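Local coordinates for isomaltodextranase (Arthrobacter globiformis, PDB 5AWO), which hydrolyses alpha-1,6-glucosidic linkages in dextran-type polysaccharides, releasing successive isomaltose units from the non-reducing chain ends, at residues R379-F384 against G488-H493; A478-W483 against D497-V502. One frame throughout, in Å; residues are numbered along the deposited sequence.

How the interactions relate
Reading from the N terminus, the loop 379-384 comes first, just after strand 375-378 of the antiparallel sheet that follows the catalytic barrel. The 3-10 turn at 478-480 leads into strand 482-484, strand 488-490 follows, and 497-502 runs into strand 501-505. The segments therefore alternate: interaction 1 closes a long loop of 103 intervening residues from 379-384 to 488-493, and interaction 2, closing a short one of 13 from 478-483 to 497-502, crosses it. Their centres lie about 10 Å apart, and Asn490 N is 2.9 Å from Phe501 O, a probable hydrogen bond between neighbouring strands. Interaction 1 ties two domains together; interaction 2 is internal to the carbohydrate-binding module.

Interaction 1. Residues R379-F384 against G488-H493; sequences RSATPF and GFNYNH
Over one face of the Tyr491 ring sits the carbonyl oxygen Arg379 O, 3.6 Å above the plane and displaced toward the rim. At the edge of the Phe489 ring, near its plane, is Ala381 N, while Ser380 O approaches Phe489 CD2 obliquely at 3.5 Å. The two rings reach the loop through different torsions: Phe489 has CG anti to its backbone N (chi1 177°), whereas Tyr491 takes the crowded position between N and carbonyl carbon (chi1 73°), which lays CE1 alongside Ser380 CA at 3.8 Å. No direct hydrogen bond joins the segments; instead a water donates to Arg379 O at 2.6 Å and also meets Tyr491 OH at 3.3 Å. Ala381 CB packs against Phe489 O at 3.2 Å and against the Asn490 amide. That amide is anchored twice, OD1 accepting from Tyr491 N (2.8 Å) on an in-plane lone pair and ND2 bonding to Asp503. An alanine in place of Asn490 would lose both bonds and would probably loosen the backbone where strand 488-490 ends and Tyr491 is set against the loop. This is an interdomain surface contact, joining the loop after strand 375-378 to an edge of the CBM35-type beta-sandwich module.

Interaction 2. Residues A478-W483 against D497-V502; sequences AAFAAW and DGNGFV
Ala478 O is gripped by two donors from its own segment. Trp483 NE1 reaches it at 3.0 Å along a nearly straight N-H (173°), with the oxygen in the indole plane, and Ala481 N binds it at 3.1 Å, closing the 3-10 turn. The first bond, lying in the indole plane, helps fix the rotation of the ring, and Ala481 O lies over one of its faces. Val502 wedges into this arrangement by a single branch: CG2, anti to the carbonyl carbon, touches both Trp483 NE1 and Ala478 O at 3.4 Å, crossing the indole obliquely, and meets Ala478 CB at 3.6 Å. Farther along, Asn499 has its CG between backbone N and carbonyl carbon (chi1 65°), which brings OD1 to 3.7 Å from Ala479 CB and close to Phe480 CE2. Its amide plane is tilted 31° from the phenyl ring. The segments share no direct hydrogen bond, so water does the polar joining: one molecule accepts from Ala479 N at 2.9 Å and can donate to Gly500 O, although other acceptors compete for its protons, while another donates to Ala479 O and accepts weakly from Asn499 ND2. That ND2 also bonds to Tyr378 O, outside the module, and Trp483 makes a cation-pi contact with Lys375. The contact is buried within the CBM35 module, on the beta-sandwich side facing the preceding beta domain: a 3-10 turn linking strands 473-477 and 482-484, of different sheets, packs against the start of strand 501-505 and the residues leading into it.

Interaction 1. Residues R379-F384 against G488-H493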
ATOM      1  N   ARG A 379     -20.445  -1.277   3.043  1.00 19.22           N
ATOM      2  CA  ARG A 379     -21.886  -1.077   3.230  1.00 20.64           C
ATOM      3  C   ARG A 379     -22.652  -1.320   1.918  1.00 21.82           C
ATOM      4  O   ARG A 379     -23.852  -1.632   1.946  1.00 24.87           O
ATOM      5  CB  ARG A 379     -22.158   0.307   3.841  1.00 22.36           C
ATOM      6  CG  ARG A 379     -21.449   0.469   5.189  1.00 22.54           C
ATOM      7  CD  ARG A 379     -21.834   1.705   5.978  1.00 22.67           C
ATOM      8  NE  ARG A 379     -21.293   2.947   5.422  1.00 21.70           N
ATOM      9  CZ  ARG A 379     -21.252   4.112   6.054  1.00 22.59           C
ATOM     10  NH1 ARG A 379     -21.701   4.224   7.307  1.00 22.62           N
ATOM     11  NH2 ARG A 379     -20.716   5.169   5.450  1.00 21.86           N
ATOM     12  N   SER A 380     -21.983  -1.186   0.773  1.00 19.60           N
ATOM     13  CA  SER A 380     -22.577  -1.528  -0.518  1.00 19.36           C
ATOM     14  C   SER A 380     -21.475  -1.755  -1.540  1.00 19.77           C
ATOM     15  O   SER A 380     -20.288  -1.573  -1.236  1.00 18.43           O
ATOM     16  CB  SER A 380     -23.541  -0.451  -0.980  1.00 19.73           C
ATOM     17  OG  SER A 380     -22.860   0.620  -1.617  1.00 20.19           O
ATOM     18  N   ALA A 381     -21.850  -2.186  -2.743  1.00 19.03           N
ATOM     19  CA  ALA A 381     -20.905  -2.437  -3.824  1.00 18.58           C
ATOM     20  C   ALA A 381     -20.489  -1.191  -4.601  1.00 18.08           C
ATOM     21  O   ALA A 381     -19.507  -1.232  -5.343  1.00 19.98           O
ATOM     22  CB  ALA A 381     -21.507  -3.454  -4.804  1.00 18.67           C
ATOM     23  N   THR A 382     -21.213  -0.100  -4.438  1.00 18.25           N
ATOM     24  CA  THR A 382     -20.996   1.122  -5.219  1.00 18.40           C
ATOM     25  C   THR A 382     -19.613   1.677  -4.908  1.00 17.37           C
ATOM     26  O   THR A 382     -19.233   1.780  -3.738  1.00 17.66           O
ATOM     27  CB  THR A 382     -22.050   2.184  -4.876  1.00 19.15           C
ATOM     28  OG1 THR A 382     -23.360   1.594  -4.978  1.00 20.66           O
ATOM     29  CG2 THR A 382     -21.975   3.404  -5.785  1.00 19.64           C
ATOM     30  N   PRO A 383     -18.843   2.017  -5.940  1.00 16.79           N
ATOM     31  CA  PRO A 383     -17.572   2.677  -5.651  1.00 16.16           C
ATOM     32  C   PRO A 383     -17.765   3.850  -4.708  1.00 15.81           C
ATOM     33  O   PRO A 383     -18.690   4.623  -4.847  1.00 16.23           O
ATOM     34  CB  PRO A 383     -17.105   3.154  -7.021  1.00 17.40           C
ATOM     35  CG  PRO A 383     -17.696   2.160  -7.980  1.00 17.94           C
ATOM     36  CD  PRO A 383     -19.072   1.898  -7.397  1.00 17.57           C
ATOM     37  N   PHE A 384     -16.844   3.965  -3.757  1.00 15.24           N
ATOM     38  CA  PHE A 384     -16.867   5.057  -2.773  1.00 15.62           C
ATOM     39  C   PHE A 384     -16.767   6.419  -3.460  1.00 15.58           C
ATOM     40  O   PHE A 384     -17.303   7.402  -2.953  1.00 16.14           O
ATOM     41  CB  PHE A 384     -15.731   4.833  -1.774  1.00 15.34           C
ATOM     42  CG  PHE A 384     -15.781   5.698  -0.537  1.00 14.98           C
ATOM     43  CD1 PHE A 384     -16.714   5.472   0.473  1.00 15.52           C
ATOM     44  CD2 PHE A 384     -14.819   6.703  -0.330  1.00 14.72           C
ATOM     45  CE1 PHE A 384     -16.723   6.258   1.600  1.00 15.86           C
ATOM     46  CE2 PHE A 384     -14.830   7.484   0.814  1.00 15.22           C
ATOM     47  CZ  PHE A 384     -15.798   7.263   1.780  1.00 15.46           C
ATOM     48  N   GLY A 488     -14.843  -8.156  -6.368  1.00 17.59           N
ATOM     49  CA  GLY A 488     -15.220  -7.073  -5.454  1.00 17.91           C
ATOM     50  C   GLY A 488     -16.318  -7.441  -4.506  1.00 18.10           C
ATOM     51  O   GLY A 488     -16.800  -8.566  -4.502  1.00 18.95           O
ATOM     52  N   PHE A 489     -16.695  -6.483  -3.669  1.00 17.61           N
ATOM     53  CA  PHE A 489     -17.685  -6.710  -2.639  1.00 16.96           C
ATOM     54  C   PHE A 489     -19.114  -6.689  -3.143  1.00 17.40           C
ATOM     55  O   PHE A 489     -19.497  -5.813  -3.903  1.00 18.75           O
ATOM     56  CB  PHE A 489     -17.566  -5.602  -1.590  1.00 16.51           C
ATOM     57  CG  PHE A 489     -18.594  -5.683  -0.497  1.00 16.09           C
ATOM     58  CD1 PHE A 489     -18.363  -6.504   0.586  1.00 16.58           C
ATOM     59  CD2 PHE A 489     -19.774  -4.953  -0.557  1.00 15.82           C
ATOM     60  CE1 PHE A 489     -19.307  -6.607   1.605  1.00 16.48           C
ATOM     61  CE2 PHE A 489     -20.719  -5.053   0.465  1.00 16.78           C
ATOM     62  CZ  PHE A 489     -20.462  -5.866   1.547  1.00 16.46           C
ATOM     63  N   ASN A 490     -19.941  -7.608  -2.648  1.00 18.07           N
ATOM     64  CA  ASN A 490     -21.365  -7.381  -2.799  1.00 18.90           C
ATOM     65  C   ASN A 490     -22.130  -7.996  -1.627  1.00 18.86           C
ATOM     66  O   ASN A 490     -21.542  -8.648  -0.784  1.00 19.43           O
ATOM     67  CB  ASN A 490     -21.881  -7.924  -4.150  1.00 19.94           C
ATOM     68  CG  ASN A 490     -22.930  -7.033  -4.771  1.00 20.45           C
ATOM     69  OD1 ASN A 490     -23.755  -6.460  -4.075  1.00 19.29           O
ATOM     70  ND2 ASN A 490     -22.894  -6.890  -6.101  1.00 21.52           N
ATOM     71  N   TYR A 491     -23.437  -7.761  -1.618  1.00 20.90           N
ATOM     72  CA  TYR A 491     -24.310  -8.220  -0.536  1.00 23.21           C
ATOM     73  C   TYR A 491     -25.715  -8.452  -1.046  1.00 24.22           C
ATOM     74  O   TYR A 491     -26.664  -8.464  -0.260  1.00 24.97           O
ATOM     75  CB  TYR A 491     -24.315  -7.222   0.641  1.00 24.74           C
ATOM     76  CG  TYR A 491     -25.054  -5.898   0.441  1.00 25.89           C
ATOM     77  CD1 TYR A 491     -24.869  -5.123  -0.703  1.00 27.11           C
ATOM     78  CD2 TYR A 491     -25.909  -5.388   1.430  1.00 29.77           C
ATOM     79  CE1 TYR A 491     -25.524  -3.921  -0.883  1.00 28.46           C
ATOM     80  CE2 TYR A 491     -26.577  -4.169   1.257  1.00 30.60           C
ATOM     81  CZ  TYR A 491     -26.360  -3.430   0.103  1.00 31.85           C
ATOM     82  OH  TYR A 491     -27.004  -2.216  -0.089  1.00 34.73           O
ATOM     83  N   ASN A 492     -25.839  -8.668  -2.356  1.00 24.23           N
ATOM     84  CA  ASN A 492     -27.139  -8.593  -3.009  1.00 25.34           C
ATOM     85  C   ASN A 492     -27.847  -9.933  -3.168  1.00 27.01           C
ATOM     86  O   ASN A 492     -28.850  -9.998  -3.881  1.00 27.70           O
ATOM     87  CB  ASN A 492     -27.039  -7.849  -4.340  1.00 25.02           C
ATOM     88  CG  ASN A 492     -26.162  -8.539  -5.352  1.00 23.30           C
ATOM     89  OD1 ASN A 492     -25.271  -9.333  -5.019  1.00 22.36           O
ATOM     90  ND2 ASN A 492     -26.395  -8.211  -6.627  1.00 25.16           N
ATOM     91  N   HIS A 493     -27.337 -10.968  -2.504  1.00 26.13           N
ATOM     92  CA  HIS A 493     -28.032 -12.252  -2.377  1.00 27.52           C
ATOM     93  C   HIS A 493     -27.980 -12.670  -0.908  1.00 28.65           C
ATOM     94  O   HIS A 493     -26.893 -12.863  -0.367  1.00 28.53           O
ATOM     95  CB  HIS A 493     -27.377 -13.317  -3.261  1.00 28.29           C
ATOM     96  CG  HIS A 493     -27.356 -12.953  -4.712  1.00 27.56           C
ATOM     97  ND1 HIS A 493     -28.509 -12.772  -5.450  1.00 27.07           N
ATOM     98  CD2 HIS A 493     -26.325 -12.729  -5.565  1.00 28.14           C
ATOM     99  CE1 HIS A 493     -28.187 -12.441  -6.690  1.00 28.51           C
ATOM    100  NE2 HIS A 493     -26.871 -12.410  -6.786  1.00 27.48           N
TER
HETATM  101  O   HOH W   1     -25.990  -0.216   2.277  1.00 47.10           O

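Interaction 2. Residues A478-W483 against D497-V502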
ATOM      1  N   ALA A 478     -14.003 -13.565   2.833  1.00 20.94           N
ATOM      2  CA  ALA A 478     -13.511 -13.035   1.561  1.00 20.15           C
ATOM      3  C   ALA A 478     -13.684 -11.522   1.474  1.00 20.03           C
ATOM      4  O   ALA A 478     -12.885 -10.847   0.806  1.00 18.38           O
ATOM      5  CB  ALA A 478     -14.229 -13.713   0.391  1.00 20.85           C
ATOM      6  N   ALA A 479     -14.698 -10.992   2.151  1.00 19.01           N
ATOM      7  CA  ALA A 479     -15.014  -9.554   2.086  1.00 19.39           C
ATOM      8  C   ALA A 479     -13.945  -8.696   2.766  1.00 19.21           C
ATOM      9  O   ALA A 479     -13.938  -7.487   2.550  1.00 18.96           O
ATOM     10  CB  ALA A 479     -16.377  -9.257   2.670  1.00 20.38           C
ATOM     11  N   PHE A 480     -13.086  -9.316   3.566  1.00 17.81           N
ATOM     12  CA  PHE A 480     -11.960  -8.605   4.193  1.00 17.73           C
ATOM     13  C   PHE A 480     -10.603  -8.972   3.630  1.00 17.65           C
ATOM     14  O   PHE A 480      -9.597  -8.511   4.130  1.00 17.28           O
ATOM     15  CB  PHE A 480     -12.011  -8.791   5.717  1.00 17.37           C
ATOM     16  CG  PHE A 480     -13.030  -7.919   6.371  1.00 17.50           C
ATOM     17  CD1 PHE A 480     -12.712  -6.598   6.667  1.00 17.12           C
ATOM     18  CD2 PHE A 480     -14.309  -8.368   6.655  1.00 17.58           C
ATOM     19  CE1 PHE A 480     -13.629  -5.747   7.226  1.00 18.19           C
ATOM     20  CE2 PHE A 480     -15.235  -7.514   7.231  1.00 18.33           C
ATOM     21  CZ  PHE A 480     -14.903  -6.202   7.497  1.00 18.19           C
ATOM     22  N   ALA A 481     -10.560  -9.821   2.586  1.00 18.03           N
ATOM     23  CA  ALA A 481      -9.334 -10.236   1.942  1.00 17.06           C
ATOM     24  C   ALA A 481      -8.947  -9.274   0.817  1.00 15.92           C
ATOM     25  O   ALA A 481      -9.517  -8.197   0.722  1.00 16.45           O
ATOM     26  CB  ALA A 481      -9.489 -11.668   1.413  1.00 18.21           C
ATOM     27  N   ALA A 482      -7.945  -9.669   0.027  1.00 16.12           N
ATOM     28  CA  ALA A 482      -7.464  -8.887  -1.095  1.00 16.61           C
ATOM     29  C   ALA A 482      -8.189  -9.283  -2.365  1.00 16.96           C
ATOM     30  O   ALA A 482      -8.307 -10.476  -2.647  1.00 17.72           O
ATOM     31  CB  ALA A 482      -5.965  -9.061  -1.258  1.00 16.84           C
ATOM     32  N   TRP A 483      -8.617  -8.299  -3.140  1.00 16.36           N
ATOM     33  CA  TRP A 483      -9.352  -8.483  -4.384  1.00 16.68           C
ATOM     34  C   TRP A 483      -8.544  -7.978  -5.565  1.00 17.74           C
ATOM     35  O   TRP A 483      -7.958  -6.902  -5.498  1.00 16.97           O
ATOM     36  CB  TRP A 483     -10.672  -7.726  -4.389  1.00 16.33           C
ATOM     37  CG  TRP A 483     -11.492  -7.879  -3.146  1.00 15.60           C
ATOM     38  CD1 TRP A 483     -11.578  -8.983  -2.361  1.00 16.28           C
ATOM     39  CD2 TRP A 483     -12.307  -6.882  -2.531  1.00 15.79           C
ATOM     40  NE1 TRP A 483     -12.405  -8.744  -1.297  1.00 16.73           N
ATOM     41  CE2 TRP A 483     -12.887  -7.466  -1.389  1.00 15.97           C
ATOM     42  CE3 TRP A 483     -12.639  -5.559  -2.854  1.00 15.82           C
ATOM     43  CZ2 TRP A 483     -13.725  -6.760  -0.531  1.00 15.83           C
ATOM     44  CZ3 TRP A 483     -13.471  -4.868  -2.013  1.00 15.51           C
ATOM     45  CH2 TRP A 483     -14.030  -5.479  -0.865  1.00 15.87           C
ATOM     46  N   ASP A 497     -22.619 -15.249   5.413  1.00 22.65           N
ATOM     47  CA  ASP A 497     -22.061 -14.942   6.734  1.00 23.05           C
ATOM     48  C   ASP A 497     -21.365 -13.579   6.676  1.00 24.21           C
ATOM     49  O   ASP A 497     -20.698 -13.263   5.697  1.00 22.50           O
ATOM     50  CB  ASP A 497     -21.063 -16.024   7.152  1.00 23.83           C
ATOM     51  CG  ASP A 497     -21.730 -17.407   7.357  1.00 24.59           C
ATOM     52  OD1 ASP A 497     -22.859 -17.439   7.884  1.00 27.38           O
ATOM     53  OD2 ASP A 497     -21.096 -18.419   6.998  1.00 25.42           O
ATOM     54  N   GLY A 498     -21.536 -12.767   7.707  1.00 23.02           N
ATOM     55  CA  GLY A 498     -20.894 -11.454   7.749  1.00 23.60           C
ATOM     56  C   GLY A 498     -21.632 -10.354   7.000  1.00 23.16           C
ATOM     57  O   GLY A 498     -22.847 -10.384   6.895  1.00 25.89           O
ATOM     58  N   ASN A 499     -20.876  -9.375   6.506  1.00 23.53           N
ATOM     59  CA  ASN A 499     -21.434  -8.158   5.895  1.00 22.38           C
ATOM     60  C   ASN A 499     -21.689  -8.327   4.383  1.00 20.06           C
ATOM     61  O   ASN A 499     -22.324  -7.476   3.782  1.00 19.68           O
ATOM     62  CB  ASN A 499     -20.497  -6.933   6.130  1.00 23.48           C
ATOM     63  CG  ASN A 499     -19.161  -7.055   5.443  1.00 23.29           C
ATOM     64  OD1 ASN A 499     -18.541  -8.085   5.458  1.00 24.11           O
ATOM     65  ND2 ASN A 499     -18.644  -5.914   4.900  1.00 25.13           N
ATOM     66  N   GLY A 500     -21.182  -9.419   3.804  1.00 21.31           N
ATOM     67  CA  GLY A 500     -21.308  -9.658   2.369  1.00 20.34           C
ATOM     68  C   GLY A 500     -20.390 -10.763   1.889  1.00 19.09           C
ATOM     69  O   GLY A 500     -20.004 -11.661   2.654  1.00 20.66           O
ATOM     70  N   PHE A 501     -19.995 -10.671   0.621  1.00 18.69           N
ATOM     71  CA  PHE A 501     -19.218 -11.691  -0.033  1.00 19.36           C
ATOM     72  C   PHE A 501     -18.467 -11.074  -1.200  1.00 18.28           C
ATOM     73  O   PHE A 501     -18.592  -9.873  -1.457  1.00 17.98           O
ATOM     74  CB  PHE A 501     -20.137 -12.838  -0.528  1.00 19.12           C
ATOM     75  CG  PHE A 501     -21.301 -12.373  -1.347  1.00 19.24           C
ATOM     76  CD1 PHE A 501     -21.199 -12.199  -2.734  1.00 19.42           C
ATOM     77  CD2 PHE A 501     -22.502 -12.097  -0.736  1.00 19.29           C
ATOM     78  CE1 PHE A 501     -22.290 -11.775  -3.472  1.00 19.89           C
ATOM     79  CE2 PHE A 501     -23.591 -11.667  -1.461  1.00 19.90           C
ATOM     80  CZ  PHE A 501     -23.491 -11.497  -2.842  1.00 20.88           C
ATOM     81  N   VAL A 502     -17.701 -11.890  -1.917  1.00 19.90           N
ATOM     82  CA  VAL A 502     -17.027 -11.414  -3.107  1.00 19.31           C
ATOM     83  C   VAL A 502     -17.719 -11.913  -4.367  1.00 20.31           C
ATOM     84  O   VAL A 502     -17.973 -13.109  -4.479  1.00 21.72           O
ATOM     85  CB  VAL A 502     -15.550 -11.835  -3.090  1.00 19.38           C
ATOM     86  CG1 VAL A 502     -14.890 -11.607  -4.454  1.00 19.69           C
ATOM     87  CG2 VAL A 502     -14.821 -11.042  -2.021  1.00 19.26           C
TER
HETATM   88  O   HOH W   2     -15.407  -5.376   4.241  1.00 21.57           O
HETATM   89  O   HOH W   3     -17.069 -12.434   2.820  1.00 25.72           O